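Local coordinates for protein geranylgeranyl pyrophosphate synthetase (Pyrococcus horikoshii, PDB 1WY0) that probably catalyses chain elongation of prenyl diphosphates to geranylgeranyl pyrophosphate, as an all-helical enzyme of the polyprenyl synthetase family, at residues F52-T56 and A68-A72; A121-V125 and L139-V143; A202-W206 and L330-A334; T56-A60 and A326-L330. All coordinates share one frame; numbering follows the deposited sequence.

Contact 1 of 4, residues F52-T56 and A68-A72; sequences FVVLT and AIYPA
L55 drives its two methyl branches against the start of helix 69-90, which runs on towards the DDxxD sequence at its far end, and V54 beside it closes on A72. The tight part lies around L55. L55 CD2 rests against the backbone carbonyl of A68, 3.2 Å from A68 O. L55 CD1 meets I69 CD1 at 3.4 Å, tighter than carbon atoms normally pack. I69 reaches this place although its CB leaves its helix on the far side: chi1 of -69° sets CG1 beside the backbone N, and chi2 of -60° turns CD1 back to both methyls of L55. A second close point is V54, where V54 CB lies 3.6 Å from A72 CB, with the methyl CG1 equally near. Looser touches fill in around these points: V54 CG1 lies 4.0 Å from A68 CB, and L55 CD2 lies 4.3 Å from A72 CB. No side opens to solvent; P65 lies over L55, while S185 and I192 of helix 167-193 touch V54 and A68. A68 occupies the N-cap position, and its carbonyl, besides meeting L55, accepts the backbone N-H of A72. On the side of helix 49-57 turned from this contact, F52 O accepts from both the backbone N-H and the hydroxyl of T56, and that hydroxyl sits over the centre of the F52 ring. The small A68 and A72 let the helices approach closely; with no hydrogen bond between the two segments, the join rests on buried apolar shape.

Contact 2 of 4, residues A121-V125 and L139-V143; sequences AFEAV and LEVIV
Helices 107-126 and 132-159 run antiparallel here, their short segments at 162° with axes 11.3 Å apart, and the backbones come nearest at V125 and L139. The spacing is filled by side chains from both sides. F122 presents a ring edge: L139 CD1 lies in the ring plane, 3.6 Å from F122 CE1, and the two side chains cross at about a right angle. V143 CG2 meets the same edge, 3.8 Å from F122 CE1. V125 splits its branches between two partners. The side chains of V125 and I142 slide past each other in opposite directions, V125 CG2 3.8 Å from I142 CD1, whereas V125 CG1, anti to the backbone N (chi1 172°), faces L139 CD1 at 4.2 Å. The contact is wholly apolar, an antiparallel helix pair of the all-alpha prenyl synthetase fold. It also forms part of the dimer interface, since F122 stacks on F122 of the second subunit and L139 packs on A126 of that subunit. Within the chain, F118 meets the F122 ring edge-to-face. Helix 69-90 covers another side, with A74 against V125 and I78 against I142; helix 167-193 flanks helix 132-159 at V141.

Contact 3 of 4, residues A202-W206 and L330-A334; sequences ALSSW and LELLA
The indole of W206 is the flat group here: L330 CB stands 3.9 Å above one face, offset toward the rim, while the carbonyl of L330 and the CD2 methyl of L333 come to the edge. L330 O is close to that edge, 3.0 Å from W206 CZ2. The methyl of A334 approaches obliquely, its CB 3.6 Å from W206 NE1. The indole N-H has its hydrogen bond with the side chain of N315, OD1 accepting, so the one polar atom of this buried ring is satisfied by helix 299-315. That bond should also fix the rotation of the ring. CG of W206 lies anti to the backbone N (chi1 178°), which extends the ring straight across to helix 325-336. At the far corner of the six-membered ring, W206 CH2 touches L330 CD2 at 3.8 Å and L333 CD2 at 4.2 Å. A lighter contact sits one turn back, where the side chains of L203 and L330 cross at about a right angle, L203 CD2 4.1 Å from L330 CD1. The short segments run nearly parallel, at 18°, with axes 12.7 Å apart; the indole bridges much of this wide spacing. Helix 197-224, which carries the second aspartate-rich sequence of the family farther along, is thereby joined to the last modelled helix. Helix 49-57 touches both, with V53 on W206, S57 on L203 and T56 on L330; A314 and L318 close round the indole, and A186 of helix 167-193 touches L203.

Contact 4 of 4, residues T56-A60 and A326-L330; sequences TSTEA and ARMDL
The first turn of the C-terminal helix 325-336 docks here on the C-terminal part of helix 49-57 and the residues that follow. T56 and L330 reach toward each other tip to tip, with T56 CG2 3.5 Å from L330 CD2. The same methyl also touches the backbone, T56 CG2 lying 3.5 Å from A326 O; chi1 of -58° sets OG1 beside the backbone N and leaves CG2 anti to that N, pointing across the contact. A326 is the small residue that lets the chains close up. A326 CB lies 3.5 Å from E59 CG and 4.3 Å from A60 CB. E59 runs extended along this methyl, and a water joins its carboxylate to the helix start: the water donates to E59 OE1 at 2.7 Å and weakly accepts from A326 N. A carboxylate beside the amino end of a helix would probably be stabilised by the helix dipole. A60 CB touches L330 CD1 more loosely. D329, whose OD2 forms a salt bridge with R10, ties the site to helix 3-25. Helix 197-224 adjoins through L203 and W206, while A186 and I192 of helix 167-193 touch S57 and T58.

In the fold
From the N terminus, contact 1 comes first and closes a short loop between helices 49-57 and 69-90. Contact 2 follows as a separate hairpin of helices 107-126 and 132-159; Y70 of contact 1 packs on A124 of contact 2. Contact 4 starts from the same stretch as contact 1, sharing T56, and spans most of the chain to helix 325-336, so contact 2 lies within its span. Contact 3 opens inside that span at 202-206 and closes on the same last helix, sharing L330. Contacts 1, 3 and 4 thus gather early, middle and late helices around helix 49-57, whereas contact 2 touches neither contact 3 nor contact 4.

Contact 1 of 4, residues F52-T56 and A68-A72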
# COMPACT_ATOMS: atom_id res chain seq x y z
N PHE A 52 16.22 -14.10 5.29
CA PHE A 52 17.29 -14.91 5.88
C PHE A 52 17.51 -14.49 7.33
O PHE A 52 17.73 -15.32 8.20
CB PHE A 52 18.60 -14.73 5.11
CG PHE A 52 19.73 -15.59 5.62
CD1 PHE A 52 19.72 -16.97 5.42
CD2 PHE A 52 20.80 -15.03 6.31
CE1 PHE A 52 20.75 -17.77 5.90
CE2 PHE A 52 21.84 -15.82 6.79
CZ PHE A 52 21.81 -17.19 6.59
N VAL A 53 17.44 -13.19 7.59
CA VAL A 53 17.64 -12.70 8.94
C VAL A 53 16.50 -13.18 9.82
O VAL A 53 16.69 -13.45 11.01
CB VAL A 53 17.72 -11.16 8.95
CG1 VAL A 53 17.71 -10.63 10.37
CG2 VAL A 53 18.98 -10.73 8.23
N VAL A 54 15.32 -13.30 9.23
CA VAL A 54 14.16 -13.77 9.98
C VAL A 54 14.39 -15.20 10.46
O VAL A 54 14.48 -15.46 11.66
CB VAL A 54 12.88 -13.73 9.12
CG1 VAL A 54 11.71 -14.26 9.92
CG2 VAL A 54 12.60 -12.30 8.65
N LEU A 55 14.48 -16.13 9.51
CA LEU A 55 14.69 -17.54 9.81
C LEU A 55 15.95 -17.79 10.63
O LEU A 55 15.95 -18.63 11.53
CB LEU A 55 14.75 -18.37 8.52
CG LEU A 55 13.54 -18.19 7.59
CD1 LEU A 55 13.70 -19.07 6.36
CD2 LEU A 55 12.27 -18.54 8.33
N THR A 56 17.02 -17.06 10.33
CA THR A 56 18.26 -17.23 11.07
C THR A 56 18.12 -16.70 12.49
O THR A 56 18.74 -17.23 13.42
CB THR A 56 19.44 -16.50 10.39
OG1 THR A 56 19.60 -16.99 9.05
CG2 THR A 56 20.73 -16.75 11.15
N ALA A 68 8.77 -19.64 10.89
CA ALA A 68 8.91 -18.23 10.57
C ALA A 68 9.00 -17.98 9.06
O ALA A 68 9.54 -16.98 8.59
CB ALA A 68 10.17 -17.70 11.25
N ILE A 69 8.45 -18.92 8.27
CA ILE A 69 8.57 -18.80 6.82
C ILE A 69 7.61 -17.75 6.24
O ILE A 69 7.99 -16.84 5.51
CB ILE A 69 8.27 -20.17 6.19
CG1 ILE A 69 9.38 -21.17 6.52
CG2 ILE A 69 8.22 -20.03 4.66
CD1 ILE A 69 10.74 -20.71 5.98
N TYR A 70 6.32 -17.82 6.53
CA TYR A 70 5.39 -16.83 6.00
C TYR A 70 5.66 -15.42 6.54
O TYR A 70 5.48 -14.44 5.82
CB TYR A 70 3.94 -17.23 6.25
CG TYR A 70 3.40 -18.15 5.19
CD1 TYR A 70 3.40 -19.53 5.37
CD2 TYR A 70 2.88 -17.64 4.00
CE1 TYR A 70 2.89 -20.38 4.39
CE2 TYR A 70 2.37 -18.48 3.02
CZ TYR A 70 2.38 -19.85 3.22
OH TYR A 70 1.86 -20.68 2.25
N PRO A 71 6.06 -15.31 7.81
CA PRO A 71 6.34 -13.97 8.34
C PRO A 71 7.58 -13.38 7.67
O PRO A 71 7.71 -12.17 7.54
CB PRO A 71 6.56 -14.24 9.83
CG PRO A 71 5.60 -15.34 10.09
CD PRO A 71 5.83 -16.26 8.91
N ALA A 72 8.50 -14.26 7.26
CA ALA A 72 9.72 -13.83 6.58
C ALA A 72 9.31 -13.42 5.17
O ALA A 72 9.84 -12.47 4.61
CB ALA A 72 10.72 -14.96 6.53

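Contact 2 of 4, residues A121-V125 and L139-V143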
# COMPACT_ATOMS: atom_id res chain seq x y z
N ALA A 121 1.82 -9.13 1.62
CA ALA A 121 2.65 -9.27 2.80
C ALA A 121 1.77 -9.61 4.01
O ALA A 121 2.14 -10.44 4.84
CB ALA A 121 3.42 -7.98 3.06
N PHE A 122 0.62 -8.95 4.11
CA PHE A 122 -0.26 -9.23 5.23
C PHE A 122 -1.05 -10.51 5.00
O PHE A 122 -1.48 -11.19 5.92
CB PHE A 122 -1.23 -8.05 5.38
CG PHE A 122 -0.51 -6.89 6.01
CD1 PHE A 122 -0.32 -6.86 7.38
CD2 PHE A 122 -0.05 -5.85 5.22
CE1 PHE A 122 0.34 -5.79 7.97
CE2 PHE A 122 0.61 -4.78 5.81
CZ PHE A 122 0.81 -4.74 7.18
N GLU A 123 -1.24 -10.92 3.74
CA GLU A 123 -1.88 -12.19 3.59
C GLU A 123 -0.92 -13.27 4.00
O GLU A 123 -1.30 -14.30 4.54
CB GLU A 123 -2.27 -12.38 2.13
CG GLU A 123 -3.21 -13.57 1.97
CD GLU A 123 -3.17 -14.05 0.54
OE1 GLU A 123 -3.14 -13.23 -0.36
OE2 GLU A 123 -3.20 -15.26 0.33
N ALA A 124 0.38 -13.01 3.82
CA ALA A 124 1.43 -13.92 4.28
C ALA A 124 1.46 -13.96 5.80
O ALA A 124 1.64 -15.01 6.40
CB ALA A 124 2.79 -13.48 3.75
N VAL A 125 1.28 -12.80 6.43
CA VAL A 125 1.28 -12.71 7.88
C VAL A 125 0.13 -13.54 8.45
O VAL A 125 0.28 -14.22 9.46
CB VAL A 125 1.10 -11.26 8.36
CG1 VAL A 125 0.89 -11.23 9.87
CG2 VAL A 125 2.33 -10.45 8.00
N LEU A 139 2.40 -9.16 13.83
CA LEU A 139 1.65 -8.25 12.99
C LEU A 139 1.95 -6.81 13.39
O LEU A 139 2.11 -5.95 12.54
CB LEU A 139 0.14 -8.50 13.12
CG LEU A 139 -0.81 -7.49 12.47
CD1 LEU A 139 -0.67 -7.54 10.96
CD2 LEU A 139 -2.23 -7.80 12.87
N GLU A 140 2.04 -6.58 14.70
CA GLU A 140 2.30 -5.24 15.22
C GLU A 140 3.72 -4.73 15.02
O GLU A 140 3.95 -3.52 15.00
CB GLU A 140 1.92 -5.18 16.71
CG GLU A 140 2.44 -3.94 17.42
CD GLU A 140 1.76 -3.70 18.76
OE1 GLU A 140 1.36 -4.69 19.42
OE2 GLU A 140 1.65 -2.52 19.17
N VAL A 141 4.68 -5.64 14.88
CA VAL A 141 6.06 -5.25 14.64
C VAL A 141 6.18 -4.85 13.17
O VAL A 141 6.83 -3.87 12.82
CB VAL A 141 7.04 -6.42 14.89
CG1 VAL A 141 8.35 -6.15 14.17
CG2 VAL A 141 7.29 -6.58 16.38
N ILE A 142 5.53 -5.63 12.33
CA ILE A 142 5.56 -5.39 10.90
C ILE A 142 4.82 -4.11 10.55
O ILE A 142 5.24 -3.36 9.68
CB ILE A 142 4.97 -6.60 10.15
CG1 ILE A 142 5.94 -7.79 10.29
CG2 ILE A 142 4.72 -6.25 8.69
CD1 ILE A 142 5.46 -9.10 9.62
N VAL A 143 3.72 -3.84 11.25
CA VAL A 143 2.96 -2.63 11.00
C VAL A 143 3.75 -1.39 11.40
O VAL A 143 3.81 -0.42 10.64
CB VAL A 143 1.62 -2.67 11.76
CG1 VAL A 143 1.13 -1.26 12.03
CG2 VAL A 143 0.60 -3.44 10.93

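Contact 3 of 4, residues A202-W206 and L330-A334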
# COMPACT_ATOMS: atom_id res chain seq x y z
N ALA A 202 18.26 -7.64 21.81
CA ALA A 202 19.59 -7.75 21.23
C ALA A 202 19.52 -7.98 19.71
O ALA A 202 20.30 -7.44 18.93
CB ALA A 202 20.29 -8.93 21.90
N LEU A 203 18.56 -8.79 19.29
CA LEU A 203 18.35 -9.07 17.88
C LEU A 203 17.90 -7.80 17.16
O LEU A 203 18.41 -7.46 16.09
CB LEU A 203 17.30 -10.17 17.70
CG LEU A 203 17.79 -11.59 17.95
CD1 LEU A 203 16.62 -12.56 17.91
CD2 LEU A 203 18.83 -11.96 16.89
N SER A 204 16.95 -7.10 17.78
CA SER A 204 16.41 -5.86 17.24
C SER A 204 17.51 -4.82 17.03
O SER A 204 17.56 -4.18 15.98
CB SER A 204 15.37 -5.28 18.20
OG SER A 204 14.43 -6.26 18.59
N SER A 205 18.37 -4.66 18.03
CA SER A 205 19.47 -3.70 17.99
C SER A 205 20.47 -4.03 16.89
O SER A 205 21.07 -3.14 16.28
CB SER A 205 20.19 -3.68 19.34
OG SER A 205 20.81 -4.93 19.57
N TRP A 206 20.64 -5.32 16.65
CA TRP A 206 21.52 -5.80 15.58
C TRP A 206 20.94 -5.52 14.20
O TRP A 206 21.64 -5.16 13.26
CB TRP A 206 21.72 -7.30 15.77
CG TRP A 206 22.55 -7.85 14.69
CD1 TRP A 206 23.96 -8.01 14.70
CD2 TRP A 206 22.09 -8.40 13.43
NE1 TRP A 206 24.43 -8.61 13.57
CE2 TRP A 206 23.23 -8.86 12.73
CE3 TRP A 206 20.83 -8.53 12.85
CZ2 TRP A 206 23.09 -9.43 11.48
CZ3 TRP A 206 20.69 -9.10 11.60
CH2 TRP A 206 21.83 -9.55 10.91
N LEU A 330 24.78 -14.61 11.43
CA LEU A 330 24.36 -13.24 11.69
C LEU A 330 25.57 -12.35 11.95
O LEU A 330 25.53 -11.15 11.69
CB LEU A 330 23.41 -13.16 12.89
CG LEU A 330 22.03 -13.81 12.76
CD1 LEU A 330 21.22 -13.51 14.01
CD2 LEU A 330 21.31 -13.27 11.53
N GLU A 331 26.64 -12.94 12.47
CA GLU A 331 27.85 -12.17 12.72
C GLU A 331 28.63 -12.03 11.43
O GLU A 331 29.18 -10.97 11.14
CB GLU A 331 28.72 -12.84 13.78
CG GLU A 331 28.33 -12.49 15.21
CD GLU A 331 29.30 -13.06 16.23
OE1 GLU A 331 30.03 -14.03 15.89
OE2 GLU A 331 29.34 -12.55 17.37
N LEU A 332 28.68 -13.10 10.66
CA LEU A 332 29.39 -13.06 9.39
C LEU A 332 28.72 -12.08 8.43
O LEU A 332 29.39 -11.25 7.82
CB LEU A 332 29.45 -14.46 8.77
CG LEU A 332 30.46 -15.43 9.38
CD1 LEU A 332 30.51 -16.73 8.58
CD2 LEU A 332 31.84 -14.78 9.39
N LEU A 333 27.40 -12.17 8.30
CA LEU A 333 26.65 -11.29 7.42
C LEU A 333 26.94 -9.84 7.75
O LEU A 333 27.32 -9.05 6.88
CB LEU A 333 25.15 -11.56 7.56
CG LEU A 333 24.18 -10.76 6.70
CD1 LEU A 333 24.40 -11.05 5.21
CD2 LEU A 333 22.76 -11.14 7.10
N ALA A 334 26.79 -9.49 9.02
CA ALA A 334 27.04 -8.12 9.45
C ALA A 334 28.46 -7.70 9.09
O ALA A 334 28.69 -6.56 8.68
CB ALA A 334 26.83 -8.00 10.95

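Contact 4 of 4, residues T56-A60 and A326-L330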
# COMPACT_ATOMS: atom_id res chain seq x y z
N THR A 56 17.02 -17.06 10.33
CA THR A 56 18.26 -17.23 11.07
C THR A 56 18.12 -16.70 12.49
O THR A 56 18.74 -17.23 13.42
CB THR A 56 19.44 -16.50 10.39
OG1 THR A 56 19.60 -16.99 9.05
CG2 THR A 56 20.73 -16.75 11.15
N SER A 57 17.31 -15.66 12.67
CA SER A 57 17.11 -15.08 13.99
C SER A 57 16.28 -15.99 14.88
O SER A 57 16.47 -16.03 16.09
CB SER A 57 16.43 -13.72 13.89
OG SER A 57 17.36 -12.71 13.54
N THR A 58 15.35 -16.73 14.26
CA THR A 58 14.54 -17.67 15.03
C THR A 58 15.36 -18.88 15.49
O THR A 58 14.94 -19.66 16.33
CB THR A 58 13.38 -18.12 14.15
OG1 THR A 58 12.59 -16.99 13.80
CG2 THR A 58 12.50 -19.12 14.92
N GLU A 59 16.54 -19.04 14.87
CA GLU A 59 17.40 -20.16 15.24
C GLU A 59 18.42 -19.75 16.31
O GLU A 59 18.97 -20.58 17.03
CB GLU A 59 18.13 -20.64 13.98
CG GLU A 59 19.03 -21.85 14.25
CD GLU A 59 19.66 -22.31 12.96
OE1 GLU A 59 20.53 -23.16 13.00
OE2 GLU A 59 19.26 -21.81 11.91
N ALA A 60 18.70 -18.44 16.37
CA ALA A 60 19.67 -17.96 17.34
C ALA A 60 19.04 -17.84 18.73
O ALA A 60 19.69 -17.49 19.71
CB ALA A 60 20.16 -16.59 16.88
N ALA A 326 23.93 -20.25 13.81
CA ALA A 326 22.97 -19.23 13.42
C ALA A 326 23.46 -17.84 13.84
O ALA A 326 23.68 -16.96 13.02
CB ALA A 326 21.64 -19.53 14.12
N ARG A 327 23.83 -17.72 15.11
CA ARG A 327 24.50 -16.51 15.56
C ARG A 327 25.73 -16.26 14.72
O ARG A 327 26.09 -15.11 14.44
CB ARG A 327 24.91 -16.60 17.03
CG ARG A 327 25.54 -15.32 17.53
CD ARG A 327 26.85 -15.54 18.27
NE ARG A 327 26.64 -15.69 19.70
CZ ARG A 327 27.61 -15.65 20.61
NH1 ARG A 327 28.87 -15.47 20.23
NH2 ARG A 327 27.32 -15.78 21.89
N MET A 328 26.38 -17.34 14.30
CA MET A 328 27.58 -17.25 13.48
C MET A 328 27.27 -16.52 12.17
O MET A 328 27.92 -15.53 11.82
CB MET A 328 28.12 -18.65 13.19
CG MET A 328 29.38 -18.67 12.35
SD MET A 328 30.65 -17.61 13.06
CE MET A 328 31.54 -18.79 14.12
N ASP A 329 26.26 -17.00 11.46
CA ASP A 329 25.89 -16.39 10.19
C ASP A 329 25.50 -14.92 10.36
O ASP A 329 25.86 -14.08 9.54
CB ASP A 329 24.75 -17.17 9.54
CG ASP A 329 25.15 -18.58 9.15
OD1 ASP A 329 26.29 -18.77 8.66
OD2 ASP A 329 24.34 -19.50 9.33
N LEU A 330 24.78 -14.61 11.43
CA LEU A 330 24.36 -13.24 11.69
C LEU A 330 25.57 -12.35 11.95
O LEU A 330 25.53 -11.15 11.69
CB LEU A 330 23.41 -13.16 12.89
CG LEU A 330 22.03 -13.81 12.76
CD1 LEU A 330 21.22 -13.51 14.01
CD2 LEU A 330 21.31 -13.27 11.53
O HOH W 1 22.98 -22.63 13.98